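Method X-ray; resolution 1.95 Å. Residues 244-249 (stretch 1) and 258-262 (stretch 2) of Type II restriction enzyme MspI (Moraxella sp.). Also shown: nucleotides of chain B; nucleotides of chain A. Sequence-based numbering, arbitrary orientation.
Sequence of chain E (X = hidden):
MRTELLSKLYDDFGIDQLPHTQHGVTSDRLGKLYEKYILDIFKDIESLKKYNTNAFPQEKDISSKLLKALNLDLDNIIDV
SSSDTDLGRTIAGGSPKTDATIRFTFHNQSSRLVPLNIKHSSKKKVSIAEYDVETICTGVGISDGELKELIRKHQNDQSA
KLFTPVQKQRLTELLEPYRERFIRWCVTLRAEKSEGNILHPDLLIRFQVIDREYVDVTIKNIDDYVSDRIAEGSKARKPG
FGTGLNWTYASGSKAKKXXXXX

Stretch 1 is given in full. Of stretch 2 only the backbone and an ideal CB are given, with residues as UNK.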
# COMPACT_ATOMS: atom_id res chain seq x y z
N GLY E 244 13.87 -1.23 5.31
CA GLY E 244 13.32 0.07 4.99
C GLY E 244 11.89 0.25 5.51
O GLY E 244 11.26 1.29 5.33
N LEU E 245 11.38 -0.80 6.14
CA LEU E 245 10.04 -0.75 6.73
C LEU E 245 10.25 -0.42 8.20
O LEU E 245 11.33 -0.68 8.75
CB LEU E 245 9.35 -2.11 6.61
CG LEU E 245 9.08 -2.62 5.19
CD1 LEU E 245 8.46 -4.00 5.27
CD2 LEU E 245 8.16 -1.65 4.46
N ASN E 246 9.24 0.16 8.83
CA ASN E 246 9.35 0.48 10.25
C ASN E 246 8.68 -0.65 11.01
O ASN E 246 7.49 -0.92 10.83
CB ASN E 246 8.64 1.80 10.57
CG ASN E 246 9.13 2.94 9.69
OD1 ASN E 246 8.71 3.08 8.54
ND2 ASN E 246 10.03 3.74 10.22
N TRP E 247 9.46 -1.34 11.85
CA TRP E 247 8.96 -2.45 12.65
C TRP E 247 8.41 -1.98 13.99
O TRP E 247 9.10 -1.30 14.75
CB TRP E 247 10.08 -3.46 12.93
CG TRP E 247 10.62 -4.20 11.74
CD1 TRP E 247 10.69 -3.75 10.46
CD2 TRP E 247 11.23 -5.50 11.75
NE1 TRP E 247 11.32 -4.69 9.66
CE2 TRP E 247 11.66 -5.77 10.43
CE3 TRP E 247 11.46 -6.46 12.75
CZ2 TRP E 247 12.30 -6.96 10.08
CZ3 TRP E 247 12.11 -7.65 12.40
CH2 TRP E 247 12.52 -7.89 11.07
N THR E 248 7.17 -2.34 14.31
CA THR E 248 6.60 -1.96 15.60
C THR E 248 5.57 -3.01 16.01
O THR E 248 5.64 -4.16 15.54
CB THR E 248 6.00 -0.53 15.55
OG1 THR E 248 5.47 -0.18 16.83
CG2 THR E 248 4.92 -0.43 14.49
N TYR E 249 4.63 -2.67 16.88
CA TYR E 249 3.67 -3.68 17.30
C TYR E 249 2.21 -3.35 17.04
O TYR E 249 1.82 -2.18 16.97
CB TYR E 249 3.85 -4.02 18.80
CG TYR E 249 3.26 -3.02 19.77
CD1 TYR E 249 3.96 -1.86 20.15
CD2 TYR E 249 2.00 -3.23 20.33
CE1 TYR E 249 3.41 -0.96 21.07
CE2 TYR E 249 1.45 -2.34 21.24
CZ TYR E 249 2.15 -1.21 21.61
OH TYR E 249 1.58 -0.35 22.52
N UNK E 258 3.33 -8.48 15.44
CA UNK E 258 4.08 -7.43 14.75
C UNK E 258 3.25 -6.56 13.80
O UNK E 258 2.26 -7.01 13.24
CB UNK E 258 5.22 -8.07 13.96
N UNK E 259 3.68 -5.32 13.65
CA UNK E 259 3.05 -4.38 12.73
C UNK E 259 4.17 -3.72 11.94
O UNK E 259 5.25 -3.46 12.48
CB UNK E 259 2.19 -3.35 13.47
N UNK E 260 3.92 -3.47 10.66
CA UNK E 260 4.91 -2.82 9.82
C UNK E 260 4.32 -1.58 9.18
O UNK E 260 3.18 -1.59 8.71
CB UNK E 260 5.43 -3.78 8.75
N UNK E 261 5.10 -0.51 9.19
CA UNK E 261 4.68 0.74 8.57
C UNK E 261 5.59 0.92 7.37
O UNK E 261 6.76 0.54 7.41
CB UNK E 261 4.76 1.93 9.53
N UNK E 262 5.05 1.50 6.30
CA UNK E 262 5.82 1.70 5.09
C UNK E 262 5.12 2.67 4.16
O UNK E 262 4.30 3.48 4.66
OXT UNK E 262 5.38 2.64 2.95
CB UNK E 262 6.06 0.37 4.38
P DC B 5 2.36 3.08 26.25
OP1 DC B 5 2.17 3.90 27.47
OP2 DC B 5 2.60 1.62 26.37
O5' DC B 5 1.03 3.26 25.38
C5' DC B 5 1.01 2.96 24.00
C4' DC B 5 -0.13 3.68 23.34
O4' DC B 5 0.15 3.76 21.92
C3' DC B 5 -1.51 3.02 23.48
O3' DC B 5 -2.52 3.98 23.82
C2' DC B 5 -1.78 2.45 22.10
C1' DC B 5 -0.97 3.34 21.18
N1 DC B 5 -0.47 2.63 19.99
C2 DC B 5 -0.88 3.07 18.74
O2 DC B 5 -1.58 4.09 18.69
N3 DC B 5 -0.52 2.39 17.64
C4 DC B 5 0.25 1.30 17.75
N4 DC B 5 0.58 0.64 16.63
C5 DC B 5 0.72 0.84 19.01
C6 DC B 5 0.34 1.53 20.10
P DC B 4 8.57 1.28 24.08
OP1 DC B 4 9.04 1.40 25.48
OP2 DC B 4 8.43 -0.07 23.48
O5' DC B 4 7.18 2.04 23.95
C5' DC B 4 7.07 3.39 24.41
C4' DC B 4 5.66 3.90 24.24
O4' DC B 4 5.38 4.12 22.84
C3' DC B 4 4.54 2.99 24.76
O3' DC B 4 3.53 3.79 25.39
C2' DC B 4 3.98 2.38 23.49
C1' DC B 4 4.12 3.54 22.53
N1 DC B 4 4.10 3.18 21.11
C2 DC B 4 3.22 3.87 20.26
O2 DC B 4 2.54 4.79 20.73
N3 DC B 4 3.15 3.52 18.95
C4 DC B 4 3.91 2.53 18.48
N4 DC B 4 3.79 2.20 17.19
C5 DC B 4 4.83 1.83 19.32
C6 DC B 4 4.89 2.19 20.61
P DG A 6 -5.77 4.07 6.00
OP1 DG A 6 -6.13 4.83 4.78
OP2 DG A 6 -4.49 3.30 6.04
O5' DG A 6 -5.79 5.03 7.27
C5' DG A 6 -4.60 5.29 8.01
C4' DG A 6 -4.96 6.01 9.29
O4' DG A 6 -5.31 4.98 10.25
C3' DG A 6 -3.77 6.74 9.90
O3' DG A 6 -3.81 8.15 9.74
C2' DG A 6 -3.82 6.43 11.38
C1' DG A 6 -4.76 5.24 11.53
N9 DG A 6 -3.91 4.12 11.91
C8 DG A 6 -3.41 3.12 11.09
N7 DG A 6 -2.54 2.35 11.70
C5 DG A 6 -2.49 2.84 13.00
C6 DG A 6 -1.72 2.42 14.12
O6 DG A 6 -0.88 1.50 14.18
N1 DG A 6 -1.98 3.19 15.25
C2 DG A 6 -2.87 4.25 15.30
N2 DG A 6 -2.98 4.89 16.48
N3 DG A 6 -3.59 4.66 14.26
C4 DG A 6 -3.35 3.91 13.15

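The two segments run antiparallel, and the backbone sets the register before any side chain is considered: Asn246 N donates to the carbonyl O of 261 (2.9 Å) and Asn246 O accepts from the N of 261 (2.9 Å), and Thr248 pairs with 259 in the same way. From 259 to 261 the side chains alternate between the face that carries Asn246 and Thr248 and the face that carries Trp247; at 258 and Tyr249 they diverge.

At position 258 the CA-to-CB bond points away from stretch 1, and its ideal CB lies 4.2 Å from Thr248 O. A short side chain would gain little, but a long flexible apolar one could bend back toward the indole of Trp247. Leucine would reach the ring less well; an unbranched chain suits best. The deposited residue is Met258, whose chain (m, t, p) returns far enough to set CE 3.6 Å from Trp247 CE3.

Position 259 faces the Thr248 side of the sheet, its ideal CB 3.6 Å from Tyr249 C. The DNA bases lie beyond: DC5 of chain B gives its N4 to Tyr249 O (3.1 Å), and O6 of DG6 of chain A is an acceptor within reach of a long side chain. An extended polar chain with a donor at its tip suits, whether amide or cation. It is Gln259, with NE2 hydrogen-bonded to DG6 O6 at 2.7 Å, while OE1 rests 3.3 Å from Thr248 CG2. In a restriction enzyme, such a contact to a guanine edge fits the reading of sequence.

Position 260 lies on the Trp247 face, opposite Trp247 in a non-hydrogen-bonded pair. Leu245 CD1 is 4.6 Å from the ideal CB and the Trp247 ring lies on the same face, so apolar bulk is favoured; leucine, methionine or an aromatic could pack against the indole face. Phe260 takes chi1 m and presents its edge to that face, CD2 to Trp247 CD1 3.7 Å, the planes at 83°. Its CA also makes a CA-H...O contact with Asn246 O at 3.4 Å.

Position 261 returns to the Thr248 face, with the ideal CB 4.0 Å from Asn246 CB. Aliphatic length can pass Thr248 CG2, and the guanine O6 beyond rewards a donor, so lysine or arginine is attractive. Lys261 packs CE 4.1 Å from Thr248 CG2; its NZ, hydrogen-bonded to Gln259 OE1 (2.8 Å), comes within 3.1 Å of DG6 O6.

Position 262 ends the chain in a carboxylate. An ideal CB here would stand 2.9 Å from Leu245 CD2, a clash, so glycine is the natural reading. Gly262 lets its CA sit 4.1 Å from Leu245 CD2.

Stretch 2, residues 258-262: MQFKG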
# COMPACT_ATOMS: atom_id res chain seq x y z
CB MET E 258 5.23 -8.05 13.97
CG MET E 258 6.11 -8.97 14.80
SD MET E 258 7.51 -9.55 13.85
CE MET E 258 8.64 -8.17 14.11
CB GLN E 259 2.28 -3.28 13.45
CG GLN E 259 1.46 -2.42 12.49
CD GLN E 259 0.98 -1.11 13.11
OE1 GLN E 259 1.79 -0.29 13.54
NE2 GLN E 259 -0.33 -0.91 13.14
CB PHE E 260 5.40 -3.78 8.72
CG PHE E 260 6.00 -5.03 9.27
CD1 PHE E 260 5.21 -6.15 9.50
CD2 PHE E 260 7.34 -5.06 9.62
CE1 PHE E 260 5.75 -7.29 10.10
CE2 PHE E 260 7.90 -6.20 10.22
CZ PHE E 260 7.10 -7.31 10.46
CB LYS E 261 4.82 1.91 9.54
CG LYS E 261 3.99 1.74 10.83
CD LYS E 261 3.82 3.07 11.56
CE LYS E 261 3.20 2.90 12.94
NZ LYS E 261 1.77 2.42 12.97
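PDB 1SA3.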